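Local coordinates for protein mannosephosphate isomerase, putative (Archaeoglobus fulgidus, PDB 1ZX5) that probably catalyses the zinc-dependent interconversion of mannose 6-phosphate and fructose 6-phosphate, at residues 13-18 / 27-32; 99-104 / 115-120; 236-241 / 288-293. All coordinates share one frame; numbering follows the deposited sequence.

Interaction 1: residues 13-18 / 27-32; sequences ENLVER and LLKGFR. With ACY (acetic acid), chain F.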
loop_
_atom_site.group_PDB
_atom_site.type_symbol
_atom_site.label_atom_id
_atom_site.label_comp_id
_atom_site.label_asym_id
_atom_site.label_seq_id
_atom_site.Cartn_x
_atom_site.Cartn_y
_atom_site.Cartn_z
ATOM N N GLU A 13 -5.340 16.262 -0.981
ATOM C CA GLU A 13 -5.143 15.085 -0.128
ATOM C C GLU A 13 -6.388 14.169 -0.197
ATOM O O GLU A 13 -7.503 14.637 -0.368
ATOM C CB GLU A 13 -4.846 15.542 1.316
ATOM C CG GLU A 13 -5.968 16.430 1.937
ATOM C CD GLU A 13 -5.450 17.553 2.873
ATOM O OE1 GLU A 13 -4.208 17.711 3.026
ATOM O OE2 GLU A 13 -6.289 18.289 3.449
ATOM N N ASN A 14 -6.161 12.869 -0.098
ATOM C CA ASN A 14 -7.206 11.866 -0.157
ATOM C C ASN A 14 -7.141 11.044 1.138
ATOM O O ASN A 14 -6.573 9.952 1.176
ATOM C CB ASN A 14 -7.025 11.002 -1.417
ATOM C CG ASN A 14 -8.242 10.131 -1.729
ATOM O OD1 ASN A 14 -9.250 10.171 -1.021
ATOM N ND2 ASN A 14 -8.141 9.321 -2.786
ATOM N N LEU A 15 -7.729 11.594 2.197
ATOM C CA LEU A 15 -7.609 11.048 3.554
ATOM C C LEU A 15 -8.857 10.301 3.987
ATOM O O LEU A 15 -9.949 10.581 3.499
ATOM C CB LEU A 15 -7.294 12.163 4.565
ATOM C CG LEU A 15 -6.118 13.083 4.190
ATOM C CD1 LEU A 15 -5.901 14.175 5.265
ATOM C CD2 LEU A 15 -4.823 12.266 3.922
ATOM N N VAL A 16 -8.674 9.347 4.903
ATOM C CA VAL A 16 -9.766 8.537 5.446
ATOM C C VAL A 16 -9.704 8.583 6.965
ATOM O O VAL A 16 -8.687 8.218 7.563
ATOM C CB VAL A 16 -9.697 7.043 4.962
ATOM C CG1 VAL A 16 -10.936 6.265 5.389
ATOM C CG2 VAL A 16 -9.531 6.971 3.431
ATOM N N GLU A 17 -10.798 9.041 7.572
ATOM C CA GLU A 17 -10.965 9.053 9.026
ATOM C C GLU A 17 -11.190 7.641 9.545
ATOM O O GLU A 17 -11.987 6.885 8.985
ATOM C CB GLU A 17 -12.133 9.981 9.438
ATOM C CG GLU A 17 -11.879 11.458 9.039
ATOM C CD GLU A 17 -13.069 12.381 9.237
ATOM O OE1 GLU A 17 -13.942 12.083 10.070
ATOM O OE2 GLU A 17 -13.132 13.433 8.560
ATOM N N ARG A 18 -10.474 7.281 10.603
ATOM C CA ARG A 18 -10.605 5.963 11.221
ATOM C C ARG A 18 -10.526 6.128 12.726
ATOM O O ARG A 18 -9.742 6.955 13.205
ATOM C CB ARG A 18 -9.494 5.015 10.774
ATOM C CG ARG A 18 -9.494 4.678 9.314
ATOM C CD ARG A 18 -10.700 3.812 8.922
ATOM N NE ARG A 18 -10.494 3.303 7.570
ATOM C CZ ARG A 18 -11.463 2.992 6.714
ATOM N NH1 ARG A 18 -12.734 3.129 7.069
ATOM N NH2 ARG A 18 -11.152 2.548 5.501
ATOM N N LEU A 27 -0.033 15.128 10.144
ATOM C CA LEU A 27 1.250 15.795 10.333
ATOM C C LEU A 27 2.139 15.689 9.093
ATOM O O LEU A 27 2.746 16.680 8.701
ATOM C CB LEU A 27 1.965 15.277 11.581
ATOM C CG LEU A 27 2.847 16.342 12.240
ATOM C CD1 LEU A 27 1.984 17.295 13.092
ATOM C CD2 LEU A 27 3.965 15.696 13.080
ATOM N N LEU A 28 2.194 14.509 8.469
ATOM C CA LEU A 28 2.855 14.364 7.165
ATOM C C LEU A 28 2.325 15.378 6.167
ATOM O O LEU A 28 3.100 15.954 5.417
ATOM C CB LEU A 28 2.663 12.962 6.581
ATOM C CG LEU A 28 3.469 11.818 7.198
ATOM C CD1 LEU A 28 3.087 10.515 6.535
ATOM C CD2 LEU A 28 4.966 12.093 7.103
ATOM N N LYS A 29 1.009 15.591 6.171
ATOM C CA LYS A 29 0.350 16.478 5.217
ATOM C C LYS A 29 0.235 17.921 5.717
ATOM O O LYS A 29 -0.540 18.706 5.161
ATOM C CB LYS A 29 -1.038 15.938 4.836
ATOM C CG LYS A 29 -1.065 14.467 4.416
ATOM C CD LYS A 29 -0.254 14.221 3.158
ATOM C CE LYS A 29 -0.377 12.778 2.690
ATOM N NZ LYS A 29 0.352 12.625 1.390
ATOM N N GLY A 30 0.980 18.260 6.772
ATOM C CA GLY A 30 1.133 19.650 7.209
ATOM C C GLY A 30 0.073 20.226 8.130
ATOM O O GLY A 30 -0.029 21.447 8.248
ATOM N N PHE A 31 -0.720 19.386 8.798
ATOM C CA PHE A 31 -1.693 19.911 9.766
ATOM C C PHE A 31 -1.844 19.033 11.010
ATOM O O PHE A 31 -1.301 17.946 11.068
ATOM C CB PHE A 31 -3.050 20.264 9.102
ATOM C CG PHE A 31 -3.844 19.060 8.584
ATOM C CD1 PHE A 31 -5.030 18.672 9.211
ATOM C CD2 PHE A 31 -3.428 18.353 7.457
ATOM C CE1 PHE A 31 -5.789 17.570 8.736
ATOM C CE2 PHE A 31 -4.173 17.253 6.975
ATOM C CZ PHE A 31 -5.357 16.866 7.619
ATOM N N ARG A 32 -2.549 19.532 12.019
ATOM C CA ARG A 32 -2.768 18.787 13.260
ATOM C C ARG A 32 -4.187 18.254 13.281
ATOM O O ARG A 32 -5.134 19.031 13.289
ATOM C CB ARG A 32 -2.568 19.690 14.474
ATOM C CG ARG A 32 -1.144 20.024 14.770
ATOM C CD ARG A 32 -1.032 20.899 16.026
ATOM N NE ARG A 32 -1.379 20.181 17.256
ATOM C CZ ARG A 32 -2.320 20.568 18.120
ATOM N NH1 ARG A 32 -3.030 21.675 17.901
ATOM N NH2 ARG A 32 -2.550 19.849 19.213
HETATM C C ACY F . -1.565 15.032 -0.627
HETATM O O ACY F . -1.896 16.010 0.096
HETATM O OXT ACY F . -1.535 13.849 -0.240
HETATM C CH3 ACY F . -1.181 15.307 -2.050
#
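Leu15 and Phe31 reach toward each other tip to tip, the methyl CD1 of Leu15 stopping 3.6 Å from CZ at the far end of the Phe31 ring. The methyl lies at the edge of the ring and in its plane, so a branched aliphatic tip meets the rim of an aromatic group rather than a face. CB of Phe31 points toward segment 13-18, and a chi1 of 68° places CG between the backbone N and the carbonyl carbon.

Glu13 crosses the same ring at a slant: its OE1 is 4.0 Å from Phe31 CE2, with the carboxylate and ring planes 33° apart. Glu13 and Lys29 slide past each other in opposite directions, which brings Glu13 OE1 to 4.1 Å from CB of Lys29 while the ammonium travels away from the carboxylate. Lys29 bends at chi2 (-63°) and then runs straight. Its NZ gives a 2.8 Å hydrogen bond to OXT of a bound acetic acid molecule, and it is also held by a hydrogen bond to Gly272 O, a salt bridge to Glu41 and a cation-pi contact with Tyr273. A long, flexible lysine suits this place, because its aliphatic part is buried while its charge reaches several partners.

The turn that presents Lys29 and Phe31 is a Schellman motif closing helix 24-28. Gly30, with positive phi, is its C-prime residue, bonding through N to Leu27 O at 3.1 Å, and Phe31 N bonds to Ala26 O.

Interaction 2: residues 99-104 / 115-120; sequences HVHPSD and GGVESA. With EDO (1,2-ethanediol), chain D.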
loop_
_atom_site.group_PDB
_atom_site.type_symbol
_atom_site.label_atom_id
_atom_site.label_comp_id
_atom_site.label_asym_id
_atom_site.label_seq_id
_atom_site.Cartn_x
_atom_site.Cartn_y
_atom_site.Cartn_z
ATOM N N HIS A 99 -7.944 -9.377 10.300
ATOM C CA HIS A 99 -8.702 -9.502 9.072
ATOM C C HIS A 99 -7.891 -10.305 8.060
ATOM O O HIS A 99 -6.741 -10.661 8.321
ATOM C CB HIS A 99 -9.118 -8.122 8.532
ATOM C CG HIS A 99 -7.996 -7.135 8.437
ATOM N ND1 HIS A 99 -7.404 -6.562 9.547
ATOM C CD2 HIS A 99 -7.385 -6.582 7.361
ATOM C CE1 HIS A 99 -6.456 -5.728 9.161
ATOM N NE2 HIS A 99 -6.425 -5.718 7.840
ATOM N N VAL A 100 -8.507 -10.600 6.924
ATOM C CA VAL A 100 -7.954 -11.478 5.922
ATOM C C VAL A 100 -8.519 -11.059 4.563
ATOM O O VAL A 100 -9.653 -10.590 4.469
ATOM C CB VAL A 100 -8.273 -13.004 6.248
ATOM C CG1 VAL A 100 -9.778 -13.274 6.340
ATOM C CG2 VAL A 100 -7.612 -13.956 5.236
ATOM N N HIS A 101 -7.713 -11.221 3.520
ATOM C CA HIS A 101 -8.105 -10.885 2.158
ATOM C C HIS A 101 -8.345 -12.150 1.336
ATOM O O HIS A 101 -7.635 -13.143 1.513
ATOM C CB HIS A 101 -7.010 -10.064 1.481
ATOM C CG HIS A 101 -6.684 -8.791 2.195
ATOM N ND1 HIS A 101 -7.639 -7.848 2.513
ATOM C CD2 HIS A 101 -5.504 -8.291 2.632
ATOM C CE1 HIS A 101 -7.066 -6.833 3.133
ATOM N NE2 HIS A 101 -5.770 -7.074 3.213
ATOM N N PRO A 102 -9.329 -12.102 0.416
ATOM C CA PRO A 102 -9.529 -13.197 -0.530
ATOM C C PRO A 102 -8.536 -13.140 -1.710
ATOM O O PRO A 102 -8.039 -12.063 -2.060
ATOM C CB PRO A 102 -10.952 -12.944 -1.042
ATOM C CG PRO A 102 -11.081 -11.454 -1.009
ATOM C CD PRO A 102 -10.294 -10.999 0.202
ATOM N N SER A 103 -8.257 -14.294 -2.311
ATOM C CA SER A 103 -7.594 -14.348 -3.616
ATOM C C SER A 103 -8.567 -13.913 -4.718
ATOM O O SER A 103 -9.765 -13.753 -4.467
ATOM C CB SER A 103 -7.113 -15.767 -3.891
ATOM O OG SER A 103 -8.209 -16.667 -3.908
ATOM N N ASP A 104 -8.054 -13.724 -5.929
ATOM C CA ASP A 104 -8.887 -13.490 -7.113
ATOM C C ASP A 104 -9.935 -14.571 -7.285
ATOM O O ASP A 104 -11.089 -14.291 -7.574
ATOM C CB ASP A 104 -8.025 -13.441 -8.382
ATOM C CG ASP A 104 -7.289 -12.125 -8.538
ATOM O OD1 ASP A 104 -7.598 -11.152 -7.803
ATOM O OD2 ASP A 104 -6.384 -12.067 -9.403
ATOM N N GLY A 115 -11.783 -7.453 -7.082
ATOM C CA GLY A 115 -10.904 -8.612 -7.189
ATOM C C GLY A 115 -10.233 -8.947 -5.863
ATOM O O GLY A 115 -10.527 -8.337 -4.822
ATOM N N GLY A 116 -9.333 -9.926 -5.919
ATOM C CA GLY A 116 -8.514 -10.329 -4.784
ATOM C C GLY A 116 -7.470 -9.300 -4.379
ATOM O O GLY A 116 -7.271 -8.287 -5.060
ATOM N N VAL A 117 -6.833 -9.542 -3.237
ATOM C CA VAL A 117 -5.871 -8.600 -2.683
ATOM C C VAL A 117 -4.598 -9.320 -2.264
ATOM O O VAL A 117 -4.640 -10.246 -1.445
ATOM C CB VAL A 117 -6.416 -7.823 -1.445
ATOM C CG1 VAL A 117 -5.500 -6.624 -1.120
ATOM C CG2 VAL A 117 -7.864 -7.361 -1.647
ATOM N N GLU A 118 -3.478 -8.894 -2.839
ATOM C CA GLU A 118 -2.143 -9.184 -2.300
ATOM C C GLU A 118 -1.523 -7.836 -1.953
ATOM O O GLU A 118 -1.822 -6.835 -2.604
ATOM C CB GLU A 118 -1.279 -9.921 -3.327
ATOM C CG GLU A 118 -1.119 -9.150 -4.664
ATOM C CD GLU A 118 -0.197 -9.844 -5.692
ATOM O OE1 GLU A 118 0.247 -10.998 -5.442
ATOM O OE2 GLU A 118 0.072 -9.221 -6.757
ATOM N N SER A 119 -0.672 -7.792 -0.934
ATOM C CA SER A 119 -0.049 -6.530 -0.557
ATOM C C SER A 119 1.373 -6.635 -0.025
ATOM O O SER A 119 1.794 -7.664 0.523
ATOM C CB SER A 119 -0.928 -5.772 0.437
ATOM O OG SER A 119 -1.041 -6.513 1.619
ATOM N N ALA A 120 2.111 -5.550 -0.231
ATOM C CA ALA A 120 3.443 -5.383 0.283
ATOM C C ALA A 120 3.418 -4.194 1.256
ATOM O O ALA A 120 2.861 -3.137 0.961
ATOM C CB ALA A 120 4.424 -5.158 -0.865
HETATM C C1 EDO D . -3.875 -11.734 -6.234
HETATM O O1 EDO D . -4.579 -10.505 -6.452
HETATM C C2 EDO D . -4.744 -12.621 -5.362
HETATM O O2 EDO D . -4.960 -13.875 -6.019
#
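The two backbones come together at Asp104 and Gly116, whose CA atoms are 3.9 Å apart, and stand farther apart at His101 and Val117, 5.8 Å between CA atoms. Two bonds tie them. Val117 N donates to Pro102 O at 3.0 Å, meeting the carbonyl almost head-on (C=O...N 174°). Gly116 N donates to the side-chain OD1 of Asp104 at 2.8 Å, a short bond that is clearly bent at the hydrogen. Glycine is needed at 116: a CB there would lie about 2.2 Å from Asp104 N and would also run into Ser103 C.

Between the bonded ends and strand 99-100, Val117 lies over one face of the His101 imidazole. Its CG1, anti to the backbone N (chi1 -166°), is 4.2 Å from the ring centroid and only 12° off the ring normal, a CH-pi contact. The closest approach of the two side chains is CB to CB, 3.7 Å between Val117 and His101. A compact branched residue suits this place, since it can lay a methyl over the flat ring. His101 ND1 is bonded to Leu192 O, which helps to fix the ring's rotation, and NE2 makes a weak hydrogen bond to a bound glycerol.

Asp104 N donates a nearly straight 3.1 Å bond to O2 of a bound ethanediol. Ser103 is the N-cap of helix 104-109, its OG bonded to Ala106 N.

Pro102 rests on Leu192 and on Val207 of helix 201-207, and Val117 packs against Ser187 of strand 181-188. Segment 115-120 runs on into strand 119-123 of the six-stranded sheet, where Ala120 touches Leu232 of strand 230-237.

Interaction 3: residues 236-241 / 288-293; sequences DVTGTA and SERGKI. With ACY (acetic acid), chain E.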
loop_
_atom_site.group_PDB
_atom_site.type_symbol
_atom_site.label_atom_id
_atom_site.label_comp_id
_atom_site.label_asym_id
_atom_site.label_seq_id
_atom_site.Cartn_x
_atom_site.Cartn_y
_atom_site.Cartn_z
ATOM N N ASP A 236 18.298 4.995 -0.817
ATOM C CA ASP A 236 19.020 5.948 0.037
ATOM C C ASP A 236 19.706 6.967 -0.855
ATOM O O ASP A 236 20.551 6.604 -1.667
ATOM C CB ASP A 236 20.105 5.255 0.888
ATOM C CG ASP A 236 19.528 4.316 1.952
ATOM O OD1 ASP A 236 18.353 4.456 2.343
ATOM O OD2 ASP A 236 20.275 3.425 2.407
ATOM N N VAL A 237 19.360 8.237 -0.704
ATOM C CA VAL A 237 19.947 9.267 -1.545
ATOM C C VAL A 237 20.817 10.229 -0.715
ATOM O O VAL A 237 20.344 10.838 0.254
ATOM C CB VAL A 237 18.851 10.049 -2.300
ATOM C CG1 VAL A 237 19.464 11.144 -3.180
ATOM C CG2 VAL A 237 17.974 9.104 -3.108
ATOM N N THR A 238 22.080 10.352 -1.103
ATOM C CA THR A 238 22.983 11.338 -0.531
ATOM C C THR A 238 23.649 12.057 -1.696
ATOM O O THR A 238 24.562 11.531 -2.304
ATOM C CB THR A 238 24.048 10.663 0.387
ATOM O OG1 THR A 238 23.377 9.986 1.457
ATOM C CG2 THR A 238 24.962 11.693 1.001
ATOM N N GLY A 239 23.177 13.252 -2.017
ATOM C CA GLY A 239 23.589 13.920 -3.248
ATOM C C GLY A 239 22.583 13.603 -4.345
ATOM O O GLY A 239 21.376 13.623 -4.110
ATOM N N THR A 240 23.082 13.267 -5.529
ATOM C CA THR A 240 22.238 13.036 -6.699
ATOM C C THR A 240 22.230 11.563 -7.084
ATOM O O THR A 240 23.285 10.950 -7.207
ATOM C CB THR A 240 22.674 13.910 -7.908
ATOM O OG1 THR A 240 22.682 15.285 -7.511
ATOM C CG2 THR A 240 21.716 13.739 -9.117
ATOM N N ALA A 241 21.038 10.998 -7.259
ATOM C CA ALA A 241 20.923 9.621 -7.706
ATOM C C ALA A 241 20.053 9.563 -8.944
ATOM O O ALA A 241 19.013 10.222 -9.022
ATOM C CB ALA A 241 20.338 8.733 -6.609
ATOM N N SER A 288 19.074 14.974 -2.853
ATOM C CA SER A 288 18.787 15.190 -1.446
ATOM C C SER A 288 20.085 15.214 -0.653
ATOM O O SER A 288 21.021 14.466 -0.953
ATOM C CB SER A 288 17.878 14.066 -0.933
ATOM O OG SER A 288 17.480 14.294 0.400
ATOM N N GLU A 289 20.149 16.083 0.355
ATOM C CA GLU A 289 21.292 16.106 1.292
ATOM C C GLU A 289 21.536 14.699 1.888
ATOM O O GLU A 289 22.658 14.190 1.883
ATOM C CB GLU A 289 20.975 17.088 2.420
ATOM C CG GLU A 289 22.158 17.500 3.274
ATOM C CD GLU A 289 21.781 18.545 4.297
ATOM O OE1 GLU A 289 22.628 19.399 4.632
ATOM O OE2 GLU A 289 20.616 18.527 4.750
ATOM N N ARG A 290 20.467 14.103 2.414
ATOM C CA ARG A 290 20.438 12.708 2.844
ATOM C C ARG A 290 18.972 12.387 3.016
ATOM O O ARG A 290 18.313 12.926 3.906
ATOM C CB ARG A 290 21.205 12.454 4.161
ATOM C CG ARG A 290 21.317 10.960 4.517
ATOM C CD ARG A 290 21.714 10.695 5.991
ATOM N NE ARG A 290 20.831 11.407 6.930
ATOM C CZ ARG A 290 19.587 11.050 7.256
ATOM N NH1 ARG A 290 19.033 9.949 6.745
ATOM N NH2 ARG A 290 18.887 11.799 8.104
ATOM N N GLY A 291 18.450 11.535 2.151
ATOM C CA GLY A 291 17.043 11.202 2.200
ATOM C C GLY A 291 16.772 9.762 1.825
ATOM O O GLY A 291 17.677 9.031 1.390
ATOM N N LYS A 292 15.524 9.358 2.012
ATOM C CA LYS A 292 15.059 8.027 1.636
ATOM C C LYS A 292 13.796 8.182 0.838
ATOM O O LYS A 292 12.830 8.796 1.300
ATOM C CB LYS A 292 14.817 7.138 2.865
ATOM C CG LYS A 292 16.090 6.922 3.671
ATOM C CD LYS A 292 15.899 5.912 4.760
ATOM C CE LYS A 292 17.024 6.012 5.779
ATOM N NZ LYS A 292 18.274 5.438 5.238
ATOM N N ILE A 293 13.823 7.662 -0.379
ATOM C CA ILE A 293 12.679 7.770 -1.266
ATOM C C ILE A 293 12.265 6.338 -1.626
ATOM O O ILE A 293 13.110 5.492 -1.895
ATOM C CB ILE A 293 13.009 8.688 -2.506
ATOM C CG1 ILE A 293 11.737 9.057 -3.297
ATOM C CG2 ILE A 293 14.122 8.078 -3.404
ATOM C CD1 ILE A 293 11.935 10.247 -4.248
HETATM C C ACY E . 16.944 1.766 4.383
HETATM O O ACY E . 17.130 2.518 5.364
HETATM O OXT ACY E . 17.297 2.038 3.213
HETATM C CH3 ACY E . 16.274 0.458 4.634
#
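OD1 of Asp236 is met by NZ of Lys292 at 3.1 Å in a salt bridge, the ammonium standing above the carboxylate plane, 60° out of it. OXT of a bound acetic acid molecule also lies 2.8 Å from that OD1. The two side chains lie side by side and point the same way; a bend at chi4 (-74°) sets NZ where it can also donate to O of the acetic acid at 3.1 Å. An alanine in place of Lys292 would probably leave the Asp236 carboxylate without this counter-charge and the acetic acid without its ammonium donor.

These residues form an antiparallel non-hydrogen-bonded pair in the C-terminal cupin domain, followed by the hydrogen-bonded pair Val237-Gly291. Between Val237 and Gly239 the register shifts by one, a beta bulge, and both segments turn a corner between sheets. Glycine suits position 239, where phi of 94° would jam a CB against Thr238 O; Gly239 N bonds to Ser288 O at 2.7 Å. Gly291 lacks a CB that would clash with Ser288 OG, which is bonded to Tyr258 O. On the buried face, Val237 CG1 lies 4.0 Å from Ser288 CB, while CG2 touches Ile293 CG2, all beside Phe259.

How the interactions relate
Interactions 1 and 2 both reach the six-stranded sheet of the catalytic domain, on opposite sides of the chain's centre, with centres about 25 Å apart. Interaction 3 belongs to the C-terminal cupin domain; its centre is about 25 Å from that of interaction 1 and about 33 Å from that of interaction 2. None touch: nearest atoms are about 10 Å apart for interaction 1 with either other contact, and about 14 Å for interactions 2 and 3. Interaction 2 follows in sequence on Pro95, Thr96 and Gln97 of the fructofuranose pocket. His99 and His101, whose rings meet that of His176, make weak hydrogen bonds to a bound glycerol, perhaps marking a polar pocket. Interaction 1 reaches toward the cupin part through Lys29.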